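Local atomic coordinates of alginate biosynthesis protein AlgX (PDB entry 4KNC), a protein that takes part in the O-acetylation of the exopolysaccharide alginate and protects the polymer from degradation as it crosses the periplasm. Residues A[39-44]-A[95-100]; A[314-319]-A[396-401]; A[353-358]-A[431-436]. One frame throughout, in Å; residues are numbered along the deposited sequence.

Contact 1: residues A[39-44]-A[95-100]; sequences VQAQDD and EKLSPA
Gln42, Lys96 and Ala41 carry most of this contact, and the carbonyl oxygen of Lys96 is its focus. Gln42 N donates to Lys96 O at 2.9 Å, an almost straight bond (164° at the hydrogen). Ala41 turns its methyl toward the other segment, and Ala41 CB rests 3.1 Å from that same Lys96 oxygen. The side chain of Gln42 has CG beside its own backbone N (chi1 -63°) and then runs on extended over the 95-98 backbone, Gln42 CG lying 3.3 Å from Lys96 O. Lys96 contributes mainly backbone, since its amine end leads away. Beyond the polar centre, Ala41 CB only grazes Leu97 CD2, at 4.4 Å. Ser98 follows as the N-cap of helix 99-104, its OG accepting from the backbone N of Glu101. The contact thus joins the tip of a two-stranded hairpin in the SGNH hydrolase-like domain to the turn leading into that helix. Val39 pairs through its backbone with Phe47 of strand 46-48, Ala41 and Leu97 both touch the Phe47 side chain, and helix 99-104 reaches Ala41 through Glu101.

Contact 2: residues A[314-319]-A[396-401]; sequences MPLVDN and RYVFQL
Leu316 and Val398 meet where a Schellman motif ends helix 307-316 against edge strand 396-400 of the carbohydrate-binding module. The close-packed part is apolar: Leu316 CD2 approaches Val398 CB to 3.6 Å, the two side chains crossing obliquely. Val398 CG1, anti to the backbone N (chi1 180°), meets Pro315, 4.1 Å from Pro315 CB, while Val398 CB and CG2 face Leu316 CD2. Leu278 and Met281 also touch Leu316, so helix 275-282 of the SGNH hydrolase-like domain covers it as well. Packing is looser toward Gln400, where the residues are partly exposed; its side chain crosses the proline ring at about a right angle, with Gln400 NE2 still 4.1 Å from Met314 CB. The opposite end, also partly exposed, is polar. Asn319, the C-prime residue with positive phi, closes the helix, with Asn319 N bonded to Leu316 O and the next backbone N to Pro315 O, and presents its amide to Arg396, which is extended from CG to NE. Asp358 of the next strand forms a salt bridge with Arg396 NH2, which should help position the guanidinium, and NH2 also makes a weak bond to Asn319 O. Both terminal nitrogens of Arg396 grip a single oxygen lying in the guanidinium plane: NH1 reaches Asn319 OD1 at 2.8 Å, nearly along its C=O direction, while NH2 reaches Asn319 OD1 at 3.1 Å from above the amide plane.

Contact 3: residues A[353-358]-A[431-436]; sequences GSYVAD and ASICQA
Val356 and Cys434 form a hydrogen-bonded pair in the antiparallel ladder between the two inner strands of one sheet of the carbohydrate-binding module. Val356 N donates to Cys434 O at 3.0 Å, and Cys434 N returns the bond to Val356 O at 2.9 Å. Two residues on, Asp358 N reaches Ser432 O at 2.9 Å and Ser432 N reaches Asp358 O, the latter more bent (137°). Between these pairs Ala357 and Ile433 are a non-hydrogen-bonded pair; their backbones turn outward, Ala357 bonding to Phe399 and Ile433 to Val327 on the flanking strands. Ile433 CG1 lies beside the backbone N (chi1 -74°), and Ile433 CD1 meets Ala357 CB at 3.6 Å. Val356, Asp358, Ser432 and Cys434 line the other face, where Val356 CG1 is 4.2 Å from Cys434 SG, the sulfur that forms the disulfide with Cys321. Next to Val356, the Tyr355 ring lies against the backbone of the other strand: Gln435 CA sits over one ring face, 4.2 Å from its centroid, in a CH-pi contact, while Tyr355 CD2 packs at 3.6 Å against Ile433 CG2. The polar side chains find partners beyond the two segments: Asp358 OD2, the charge partner of Arg396, also accepts from Cys321 N, and Ser432 OG pairs with Ser329 OG. The main-chain groups of the hydrogen-bonded pairs thus satisfy one another, those of Ala357 and Ile433 are met by the flanking strands, and the Asp358 carboxylate and the disulfide both tie the ladder to Cys321, where the chain enters the module from the SGNH hydrolase-like domain.

Overall arrangement
Contact 1 comes first along the chain and stands apart in the SGNH hydrolase-like domain, its centre about 46 Å from that of contact 2 and 53 Å from that of contact 3, on the opposite side of the chain's centre. Contacts 2 and 3 are only about 8 Å apart between centres, and their segments alternate in sequence. They share one antiparallel sheet, ordered 326-333, 428-435, 355-361, 396-400: contact 3 pairs its two inner strands, and contact 2 sets helix 307-316 against its outer strand 396-400. The interdomain junction is thus continuous with the sheet of the module that may bind alginate, while contact 1 belongs to the far end of the other domain.

Contact 1: residues A[39-44]-A[95-100]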
loop_
_atom_site.group_PDB
_atom_site.type_symbol
_atom_site.label_atom_id
_atom_site.label_comp_id
_atom_site.label_asym_id
_atom_site.label_seq_id
_atom_site.Cartn_x
_atom_site.Cartn_y
_atom_site.Cartn_z
ATOM N N VAL A 39 -8.627 -23.351 -8.352
ATOM C CA VAL A 39 -8.685 -24.312 -9.447
ATOM C C VAL A 39 -7.287 -24.861 -9.740
ATOM O O VAL A 39 -6.285 -24.161 -9.597
ATOM C CB VAL A 39 -9.323 -23.737 -10.733
ATOM C CG1 VAL A 39 -10.764 -23.356 -10.483
ATOM C CG2 VAL A 39 -8.541 -22.546 -11.254
ATOM N N GLN A 40 -7.249 -26.129 -10.130
ATOM C CA GLN A 40 -6.015 -26.868 -10.356
ATOM C C GLN A 40 -5.594 -26.679 -11.790
ATOM O O GLN A 40 -6.305 -27.080 -12.709
ATOM C CB GLN A 40 -6.256 -28.368 -10.105
ATOM C CG GLN A 40 -5.050 -29.265 -10.353
ATOM C CD GLN A 40 -4.003 -29.181 -9.243
ATOM O OE1 GLN A 40 -4.209 -29.676 -8.124
ATOM N NE2 GLN A 40 -2.871 -28.548 -9.551
ATOM N N ALA A 41 -4.439 -26.065 -11.999
ATOM C CA ALA A 41 -3.950 -25.879 -13.359
ATOM C C ALA A 41 -2.877 -26.915 -13.677
ATOM O O ALA A 41 -2.842 -27.989 -13.076
ATOM C CB ALA A 41 -3.436 -24.472 -13.552
ATOM N N GLN A 42 -1.999 -26.607 -14.622
ATOM C CA GLN A 42 -0.977 -27.572 -15.007
ATOM C C GLN A 42 0.029 -27.757 -13.878
ATOM O O GLN A 42 0.319 -26.810 -13.140
ATOM C CB GLN A 42 -0.282 -27.133 -16.295
ATOM C CG GLN A 42 -1.209 -27.058 -17.490
ATOM C CD GLN A 42 -0.473 -26.709 -18.776
ATOM O OE1 GLN A 42 -0.065 -25.566 -18.978
ATOM N NE2 GLN A 42 -0.294 -27.699 -19.645
ATOM N N ASP A 43 0.544 -28.976 -13.738
ATOM C CA ASP A 43 1.522 -29.273 -12.702
ATOM C C ASP A 43 0.884 -28.959 -11.341
ATOM O O ASP A 43 -0.283 -29.283 -11.112
ATOM C CB ASP A 43 2.809 -28.472 -12.964
ATOM C CG ASP A 43 3.920 -28.795 -11.990
ATOM O OD1 ASP A 43 4.565 -29.857 -12.135
ATOM O OD2 ASP A 43 4.142 -27.973 -11.075
ATOM N N ASP A 44 1.628 -28.319 -10.449
ATOM C CA ASP A 44 1.099 -27.928 -9.152
ATOM C C ASP A 44 0.608 -26.468 -9.164
ATOM O O ASP A 44 0.485 -25.835 -8.108
ATOM C CB ASP A 44 2.175 -28.095 -8.078
ATOM C CG ASP A 44 2.367 -29.537 -7.655
ATOM O OD1 ASP A 44 1.799 -30.441 -8.308
ATOM O OD2 ASP A 44 3.093 -29.761 -6.659
ATOM N N GLU A 95 -0.628 -19.139 -19.540
ATOM C CA GLU A 95 -0.281 -20.414 -20.185
ATOM C C GLU A 95 -0.173 -21.612 -19.240
ATOM O O GLU A 95 -0.133 -22.753 -19.695
ATOM C CB GLU A 95 0.992 -20.293 -21.041
ATOM C CG GLU A 95 0.851 -19.347 -22.258
ATOM C CD GLU A 95 -0.395 -19.621 -23.112
ATOM O OE1 GLU A 95 -0.728 -20.797 -23.346
ATOM O OE2 GLU A 95 -1.052 -18.658 -23.562
ATOM N N LYS A 96 -0.127 -21.362 -17.935
ATOM C CA LYS A 96 -0.075 -22.460 -16.965
ATOM C C LYS A 96 -1.463 -23.054 -16.696
ATOM O O LYS A 96 -1.594 -24.090 -16.038
ATOM C CB LYS A 96 0.567 -21.985 -15.664
ATOM C CG LYS A 96 1.956 -21.362 -15.853
ATOM C CD LYS A 96 2.987 -22.399 -16.265
ATOM C CE LYS A 96 4.393 -21.807 -16.232
ATOM N NZ LYS A 96 5.437 -22.809 -16.584
ATOM N N LEU A 97 -2.496 -22.393 -17.210
ATOM C CA LEU A 97 -3.873 -22.867 -17.078
ATOM C C LEU A 97 -4.120 -24.182 -17.819
ATOM O O LEU A 97 -3.437 -24.497 -18.791
ATOM C CB LEU A 97 -4.839 -21.800 -17.604
ATOM C CG LEU A 97 -4.875 -20.550 -16.720
ATOM C CD1 LEU A 97 -5.743 -19.494 -17.331
ATOM C CD2 LEU A 97 -5.367 -20.917 -15.308
ATOM N N SER A 98 -5.107 -24.943 -17.355
ATOM C CA SER A 98 -5.581 -26.100 -18.095
ATOM C C SER A 98 -6.303 -25.594 -19.342
ATOM O O SER A 98 -6.735 -24.429 -19.393
ATOM C CB SER A 98 -6.526 -26.934 -17.224
ATOM O OG SER A 98 -7.828 -26.392 -17.258
ATOM N N PRO A 99 -6.414 -26.449 -20.370
ATOM C CA PRO A 99 -7.027 -25.967 -21.610
ATOM C C PRO A 99 -8.472 -25.530 -21.392
ATOM O O PRO A 99 -8.904 -24.522 -21.953
ATOM C CB PRO A 99 -6.934 -27.180 -22.541
ATOM C CG PRO A 99 -5.754 -27.953 -22.021
ATOM C CD PRO A 99 -5.846 -27.801 -20.523
ATOM N N ALA A 100 -9.195 -26.268 -20.561
ATOM C CA ALA A 100 -10.525 -25.861 -20.126
ATOM C C ALA A 100 -10.523 -24.470 -19.481
ATOM O O ALA A 100 -11.271 -23.584 -19.896
ATOM C CB ALA A 100 -11.111 -26.907 -19.160
#

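Contact 2: residues A[314-319]-A[396-401]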
loop_
_atom_site.group_PDB
_atom_site.type_symbol
_atom_site.label_atom_id
_atom_site.label_comp_id
_atom_site.label_asym_id
_atom_site.label_seq_id
_atom_site.Cartn_x
_atom_site.Cartn_y
_atom_site.Cartn_z
ATOM N N MET A 314 -4.009 12.689 2.884
ATOM C CA MET A 314 -3.993 14.101 2.495
ATOM C C MET A 314 -3.295 15.017 3.518
ATOM O O MET A 314 -2.311 15.665 3.177
ATOM C CB MET A 314 -5.400 14.614 2.123
ATOM C CG MET A 314 -5.953 14.010 0.848
ATOM S SD MET A 314 -5.011 14.522 -0.606
ATOM C CE MET A 314 -5.773 16.122 -0.910
ATOM N N PRO A 315 -3.781 15.062 4.773
ATOM C CA PRO A 315 -3.088 15.935 5.730
ATOM C C PRO A 315 -1.709 15.427 6.134
ATOM O O PRO A 315 -0.911 16.203 6.654
ATOM C CB PRO A 315 -4.013 15.910 6.950
ATOM C CG PRO A 315 -4.702 14.573 6.847
ATOM C CD PRO A 315 -4.952 14.409 5.388
ATOM N N LEU A 316 -1.435 14.146 5.921
ATOM C CA LEU A 316 -0.119 13.606 6.249
ATOM C C LEU A 316 0.994 14.182 5.363
ATOM O O LEU A 316 2.160 14.236 5.774
ATOM C CB LEU A 316 -0.122 12.076 6.183
ATOM C CG LEU A 316 -0.623 11.407 7.460
ATOM C CD1 LEU A 316 -0.691 9.901 7.261
ATOM C CD2 LEU A 316 0.299 11.768 8.605
ATOM N N VAL A 317 0.641 14.608 4.154
ATOM C CA VAL A 317 1.634 15.206 3.259
ATOM C C VAL A 317 2.359 16.382 3.932
ATOM O O VAL A 317 3.567 16.548 3.752
ATOM C CB VAL A 317 1.009 15.630 1.912
ATOM C CG1 VAL A 317 2.025 16.353 1.046
ATOM C CG2 VAL A 317 0.490 14.419 1.189
ATOM N N ASP A 318 1.630 17.166 4.737
ATOM C CA ASP A 318 2.222 18.292 5.475
ATOM C C ASP A 318 2.338 18.073 6.979
ATOM O O ASP A 318 2.169 19.006 7.759
ATOM C CB ASP A 318 1.454 19.590 5.218
ATOM C CG ASP A 318 1.663 20.113 3.826
ATOM O OD1 ASP A 318 1.148 19.472 2.885
ATOM O OD2 ASP A 318 2.343 21.155 3.671
ATOM N N ASN A 319 2.631 16.845 7.379
ATOM C CA ASN A 319 2.952 16.534 8.769
ATOM C C ASN A 319 1.868 16.888 9.801
ATOM O O ASN A 319 2.181 17.235 10.939
ATOM C CB ASN A 319 4.292 17.174 9.165
ATOM C CG ASN A 319 5.061 16.329 10.167
ATOM O OD1 ASN A 319 4.547 15.318 10.670
ATOM N ND2 ASN A 319 6.289 16.737 10.471
ATOM N N ARG A 396 1.320 7.676 16.597
ATOM C CA ARG A 396 0.701 8.854 15.987
ATOM C C ARG A 396 -0.245 8.515 14.821
ATOM O O ARG A 396 0.025 7.616 14.019
ATOM C CB ARG A 396 1.771 9.840 15.520
ATOM C CG ARG A 396 1.228 11.118 14.912
ATOM C CD ARG A 396 2.357 12.072 14.582
ATOM N NE ARG A 396 1.887 13.298 13.943
ATOM C CZ ARG A 396 2.534 13.910 12.954
ATOM N NH1 ARG A 396 3.677 13.401 12.491
ATOM N NH2 ARG A 396 2.046 15.024 12.424
ATOM N N TYR A 397 -1.350 9.258 14.758
ATOM C CA TYR A 397 -2.380 9.168 13.730
ATOM C C TYR A 397 -2.695 10.597 13.354
ATOM O O TYR A 397 -2.561 11.486 14.191
ATOM C CB TYR A 397 -3.654 8.554 14.306
ATOM C CG TYR A 397 -3.526 7.123 14.699
ATOM C CD1 TYR A 397 -2.931 6.762 15.900
ATOM C CD2 TYR A 397 -3.993 6.113 13.863
ATOM C CE1 TYR A 397 -2.814 5.435 16.263
ATOM C CE2 TYR A 397 -3.881 4.788 14.215
ATOM C CZ TYR A 397 -3.290 4.449 15.415
ATOM O OH TYR A 397 -3.179 3.117 15.762
ATOM N N VAL A 398 -3.114 10.825 12.109
ATOM C CA VAL A 398 -3.488 12.162 11.636
ATOM C C VAL A 398 -4.656 12.056 10.660
ATOM O O VAL A 398 -4.647 11.201 9.780
ATOM C CB VAL A 398 -2.322 12.850 10.894
ATOM C CG1 VAL A 398 -2.738 14.230 10.413
ATOM C CG2 VAL A 398 -1.076 12.951 11.779
ATOM N N PHE A 399 -5.670 12.902 10.809
ATOM C CA PHE A 399 -6.827 12.821 9.908
ATOM C C PHE A 399 -7.573 14.137 9.761
ATOM O O PHE A 399 -7.600 14.947 10.679
ATOM C CB PHE A 399 -7.795 11.693 10.321
ATOM C CG PHE A 399 -8.487 11.920 11.650
ATOM C CD1 PHE A 399 -7.906 11.494 12.831
ATOM C CD2 PHE A 399 -9.727 12.538 11.710
ATOM C CE1 PHE A 399 -8.546 11.684 14.054
ATOM C CE2 PHE A 399 -10.372 12.735 12.930
ATOM C CZ PHE A 399 -9.777 12.311 14.101
ATOM N N GLN A 400 -8.164 14.363 8.594
ATOM C CA GLN A 400 -8.944 15.573 8.397
ATOM C C GLN A 400 -10.338 15.371 8.973
ATOM O O GLN A 400 -10.892 14.268 8.917
ATOM C CB GLN A 400 -9.010 15.959 6.919
ATOM C CG GLN A 400 -9.849 15.029 6.065
ATOM C CD GLN A 400 -9.493 15.096 4.586
ATOM O OE1 GLN A 400 -9.987 14.303 3.780
ATOM N NE2 GLN A 400 -8.627 16.037 4.224
ATOM N N LEU A 401 -10.889 16.434 9.552
ATOM C CA LEU A 401 -12.273 16.414 9.995
ATOM C C LEU A 401 -13.133 16.303 8.749
ATOM O O LEU A 401 -12.789 16.852 7.698
ATOM C CB LEU A 401 -12.640 17.672 10.797
ATOM C CG LEU A 401 -11.879 17.992 12.096
ATOM C CD1 LEU A 401 -12.693 18.920 13.035
ATOM C CD2 LEU A 401 -11.451 16.739 12.834
#

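Contact 3: residues A[353-358]-A[431-436]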
loop_
_atom_site.group_PDB
_atom_site.type_symbol
_atom_site.label_atom_id
_atom_site.label_comp_id
_atom_site.label_asym_id
_atom_site.label_seq_id
_atom_site.Cartn_x
_atom_site.Cartn_y
_atom_site.Cartn_z
ATOM N N GLY A 353 -14.728 21.058 7.698
ATOM C CA GLY A 353 -14.118 20.789 6.407
ATOM C C GLY A 353 -12.883 21.601 6.079
ATOM O O GLY A 353 -12.426 21.622 4.935
ATOM N N SER A 354 -12.343 22.276 7.082
ATOM C CA SER A 354 -11.077 22.961 6.932
ATOM C C SER A 354 -10.263 22.850 8.210
ATOM O O SER A 354 -9.543 23.778 8.550
ATOM C CB SER A 354 -11.296 24.433 6.567
ATOM O OG SER A 354 -11.747 25.191 7.676
ATOM N N TYR A 355 -10.380 21.721 8.918
ATOM C CA TYR A 355 -9.578 21.461 10.122
ATOM C C TYR A 355 -9.005 20.041 10.200
ATOM O O TYR A 355 -9.508 19.127 9.542
ATOM C CB TYR A 355 -10.341 21.838 11.404
ATOM C CG TYR A 355 -10.013 23.236 11.921
ATOM C CD1 TYR A 355 -10.632 24.364 11.390
ATOM C CD2 TYR A 355 -9.072 23.421 12.931
ATOM C CE1 TYR A 355 -10.328 25.639 11.860
ATOM C CE2 TYR A 355 -8.761 24.687 13.402
ATOM C CZ TYR A 355 -9.392 25.791 12.868
ATOM O OH TYR A 355 -9.076 27.043 13.347
ATOM N N VAL A 356 -7.956 19.869 11.010
ATOM C CA VAL A 356 -7.214 18.606 11.056
ATOM C C VAL A 356 -6.870 18.138 12.488
ATOM O O VAL A 356 -6.588 18.951 13.374
ATOM C CB VAL A 356 -5.942 18.695 10.159
ATOM C CG1 VAL A 356 -4.906 17.634 10.518
ATOM C CG2 VAL A 356 -6.330 18.595 8.687
ATOM N N ALA A 357 -6.919 16.825 12.706
ATOM C CA ALA A 357 -6.596 16.219 13.998
ATOM C C ALA A 357 -5.269 15.451 13.978
ATOM O O ALA A 357 -4.946 14.763 13.000
ATOM C CB ALA A 357 -7.722 15.293 14.437
ATOM N N ASP A 358 -4.527 15.565 15.078
ATOM C CA ASP A 358 -3.210 14.962 15.241
ATOM C C ASP A 358 -3.146 14.310 16.617
ATOM O O ASP A 358 -3.316 14.983 17.631
ATOM C CB ASP A 358 -2.125 16.044 15.133
ATOM C CG ASP A 358 -0.739 15.469 14.869
ATOM O OD1 ASP A 358 -0.455 14.340 15.329
ATOM O OD2 ASP A 358 0.066 16.147 14.195
ATOM N N ALA A 431 -3.784 14.642 22.167
ATOM C CA ALA A 431 -4.480 15.074 20.956
ATOM C C ALA A 431 -4.415 16.578 20.711
ATOM O O ALA A 431 -4.349 17.377 21.646
ATOM C CB ALA A 431 -5.919 14.596 20.967
ATOM N N SER A 432 -4.448 16.950 19.439
ATOM C CA SER A 432 -4.335 18.340 19.036
ATOM C C SER A 432 -5.086 18.588 17.738
ATOM O O SER A 432 -5.177 17.710 16.881
ATOM C CB SER A 432 -2.865 18.729 18.877
ATOM O OG SER A 432 -2.208 18.691 20.133
ATOM N N ILE A 433 -5.618 19.795 17.605
ATOM C CA ILE A 433 -6.427 20.170 16.455
ATOM C C ILE A 433 -5.839 21.435 15.861
ATOM O O ILE A 433 -5.604 22.408 16.577
ATOM C CB ILE A 433 -7.883 20.462 16.884
ATOM C CG1 ILE A 433 -8.610 19.158 17.201
ATOM C CG2 ILE A 433 -8.639 21.204 15.796
ATOM C CD1 ILE A 433 -8.903 18.341 15.990
ATOM N N CYS A 434 -5.605 21.428 14.555
ATOM C CA CYS A 434 -4.957 22.560 13.908
ATOM C C CYS A 434 -5.611 22.975 12.599
ATOM O O CYS A 434 -6.324 22.195 11.940
ATOM C CB CYS A 434 -3.471 22.273 13.657
ATOM S SG CYS A 434 -3.165 20.841 12.584
ATOM N N GLN A 435 -5.348 24.226 12.244
ATOM C CA GLN A 435 -5.725 24.754 10.955
ATOM C C GLN A 435 -5.020 23.975 9.840
ATOM O O GLN A 435 -3.919 23.461 10.025
ATOM C CB GLN A 435 -5.423 26.252 10.864
ATOM C CG GLN A 435 -6.112 26.937 9.703
ATOM C CD GLN A 435 -6.483 28.366 10.018
ATOM O OE1 GLN A 435 -6.020 28.935 11.005
ATOM N NE2 GLN A 435 -7.332 28.955 9.184
ATOM N N ALA A 436 -5.686 23.871 8.694
ATOM C CA ALA A 436 -5.143 23.198 7.524
ATOM C C ALA A 436 -4.766 24.231 6.468
ATOM O O ALA A 436 -5.447 25.246 6.321
ATOM C CB ALA A 436 -6.164 22.221 6.968
#